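Local coordinates for protein transcriptional activator, putative (PDB 1RTW) that is a putative transcriptional activator of unconfirmed function with the all-helical fold of the TenA/Thi-4/PqqC family, at residues K8-I13 with V190-S195. Sequence-based numbering, arbitrary orientation.
Sequences KENENI and VFKEVS
A type I beta turn from K8 to E11 carries the chain onto the start of helix 11-15, and this corner lies against helix 181-201, the CA atoms of N10 and K192 being 6.4 Å apart and those of I13 and S195 6.8 Å. N10 makes the largest contribution from its segment, followed by I13. N10 occupies the N-cap position, but its amide makes no capping bond and turns instead to helix 181-201. With CG beside its backbone N (chi1 -69°), the amide reaches into the angle between F191 and K192. OD1 sits 3.3 Å from K192 CA and also meets CB and CG, a van der Waals approach to the aliphatic root of the lysine. ND2 comes to the edge of the F191 ring, 3.4 Å from CD1, the amide and ring planes being inclined by 53°; ND2 also donates to L6 O, which uses one of its two N-H bonds and should help fix the amide's rotation. I13 lays CG2 3.8 Å from S195 O and 4.1 Å from S195 CB. S195 OG turns back along its own helix, donating to F191 O at 2.8 Å from above the carbonyl plane, and accepts a hydrogen bond from W14 NE1. E9 OE1 and K192 NZ stay 4.5 Å apart, too far for a salt bridge. F191 and S195 also touch C127 of helix 118-142, while V194 meets Y105 and Y108 of helix 100-115, so the N-terminal turn covers one flank of a helix packed into the all-helical bundle.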
loop_
_atom_site.group_PDB
_atom_site.type_symbol
_atom_site.label_atom_id
_atom_site.label_comp_id
_atom_site.label_asym_id
_atom_site.label_seq_id
_atom_site.Cartn_x
_atom_site.Cartn_y
_atom_site.Cartn_z
ATOM N N LYS B 8 9.600 2.709 29.630
ATOM C CA LYS B 8 9.673 2.015 30.914
ATOM C C LYS B 8 9.607 0.491 30.788
ATOM O O LYS B 8 10.405 -0.226 31.393
ATOM C CB LYS B 8 8.551 2.519 31.833
ATOM C CG LYS B 8 8.559 1.935 33.246
ATOM C CD LYS B 8 7.437 2.510 34.114
ATOM C CE LYS B 8 6.055 2.125 33.592
ATOM N NZ LYS B 8 4.959 2.731 34.404
ATOM N N GLU B 9 8.703 0.009 29.944
ATOM C CA GLU B 9 8.509 -1.423 29.759
ATOM C C GLU B 9 9.513 -2.120 28.834
ATOM O O GLU B 9 9.475 -3.340 28.678
ATOM C CB GLU B 9 7.044 -1.667 29.376
ATOM C CG GLU B 9 6.746 -2.673 28.283
ATOM C CD GLU B 9 5.356 -2.474 27.693
ATOM O OE1 GLU B 9 4.800 -3.439 27.127
ATOM O OE2 GLU B 9 4.819 -1.346 27.786
ATOM N N ASN B 10 10.423 -1.341 28.246
ATOM C CA ASN B 10 11.476 -1.872 27.369
ATOM C C ASN B 10 12.842 -1.385 27.833
ATOM O O ASN B 10 13.840 -1.557 27.126
ATOM C CB ASN B 10 11.288 -1.438 25.907
ATOM C CG ASN B 10 10.089 -2.074 25.253
ATOM O OD1 ASN B 10 10.182 -3.150 24.677
ATOM N ND2 ASN B 10 8.956 -1.399 25.325
ATOM N N GLU B 11 12.896 -0.806 29.030
ATOM C CA GLU B 11 14.149 -0.287 29.568
ATOM C C GLU B 11 15.233 -1.356 29.651
ATOM O O GLU B 11 16.423 -1.049 29.573
ATOM C CB GLU B 11 13.929 0.378 30.932
ATOM C CG GLU B 11 13.590 -0.572 32.080
ATOM C CD GLU B 11 13.317 0.153 33.395
ATOM O OE1 GLU B 11 13.235 1.403 33.406
ATOM O OE2 GLU B 11 13.173 -0.533 34.427
ATOM N N ASN B 12 14.820 -2.616 29.739
ATOM C CA ASN B 12 15.778 -3.710 29.817
ATOM C C ASN B 12 16.513 -3.869 28.482
ATOM O O ASN B 12 17.735 -4.036 28.454
ATOM C CB ASN B 12 15.080 -5.014 30.223
ATOM C CG ASN B 12 15.904 -5.842 31.207
ATOM O OD1 ASN B 12 15.440 -6.162 32.307
ATOM N ND2 ASN B 12 17.132 -6.186 30.818
ATOM N N ILE B 13 15.776 -3.758 27.378
ATOM C CA ILE B 13 16.373 -3.871 26.051
ATOM C C ILE B 13 17.216 -2.638 25.733
ATOM O O ILE B 13 18.322 -2.755 25.213
ATOM C CB ILE B 13 15.299 -4.053 24.957
ATOM C CG1 ILE B 13 14.511 -5.338 25.222
ATOM C CG2 ILE B 13 15.951 -4.108 23.571
ATOM C CD1 ILE B 13 13.397 -5.598 24.222
ATOM N N VAL B 190 4.827 -3.147 18.668
ATOM C CA VAL B 190 5.700 -2.643 17.623
ATOM C C VAL B 190 6.905 -1.938 18.241
ATOM O O VAL B 190 8.037 -2.143 17.793
ATOM C CB VAL B 190 4.938 -1.730 16.627
ATOM C CG1 VAL B 190 5.903 -1.023 15.703
ATOM C CG2 VAL B 190 3.986 -2.569 15.789
ATOM N N PHE B 191 6.673 -1.164 19.302
ATOM C CA PHE B 191 7.759 -0.451 19.981
ATOM C C PHE B 191 8.794 -1.449 20.512
ATOM O O PHE B 191 10.007 -1.227 20.410
ATOM C CB PHE B 191 7.217 0.418 21.130
ATOM C CG PHE B 191 8.258 1.322 21.757
ATOM C CD1 PHE B 191 9.123 0.845 22.746
ATOM C CD2 PHE B 191 8.399 2.641 21.328
ATOM C CE1 PHE B 191 10.115 1.666 23.293
ATOM C CE2 PHE B 191 9.384 3.470 21.866
ATOM C CZ PHE B 191 10.245 2.982 22.850
ATOM N N LYS B 192 8.300 -2.546 21.084
ATOM C CA LYS B 192 9.153 -3.601 21.618
ATOM C C LYS B 192 9.992 -4.221 20.506
ATOM O O LYS B 192 11.208 -4.374 20.640
ATOM C CB LYS B 192 8.298 -4.689 22.272
ATOM C CG LYS B 192 9.067 -5.929 22.710
ATOM C CD LYS B 192 8.164 -6.920 23.433
ATOM C CE LYS B 192 7.601 -6.312 24.712
ATOM N NZ LYS B 192 6.598 -7.200 25.361
ATOM N N GLU B 193 9.337 -4.546 19.398
ATOM C CA GLU B 193 10.007 -5.164 18.270
ATOM C C GLU B 193 11.034 -4.215 17.650
ATOM O O GLU B 193 12.148 -4.638 17.340
ATOM C CB GLU B 193 8.966 -5.636 17.244
ATOM C CG GLU B 193 9.478 -6.613 16.188
ATOM C CD GLU B 193 9.896 -7.980 16.743
ATOM O OE1 GLU B 193 10.486 -8.770 15.969
ATOM O OE2 GLU B 193 9.623 -8.281 17.932
ATOM N N VAL B 194 10.687 -2.932 17.512
ATOM C CA VAL B 194 11.633 -1.974 16.941
ATOM C C VAL B 194 12.836 -1.824 17.878
ATOM O O VAL B 194 13.975 -1.673 17.419
ATOM C CB VAL B 194 10.978 -0.589 16.630
ATOM C CG1 VAL B 194 12.035 0.419 16.150
ATOM C CG2 VAL B 194 9.922 -0.746 15.559
ATOM N N SER B 195 12.580 -1.942 19.181
ATOM C CA SER B 195 13.627 -1.848 20.201
ATOM C C SER B 195 14.666 -2.949 20.022
ATOM O O SER B 195 15.867 -2.694 20.093
ATOM C CB SER B 195 13.021 -1.939 21.605
ATOM O OG SER B 195 12.297 -0.769 21.927
#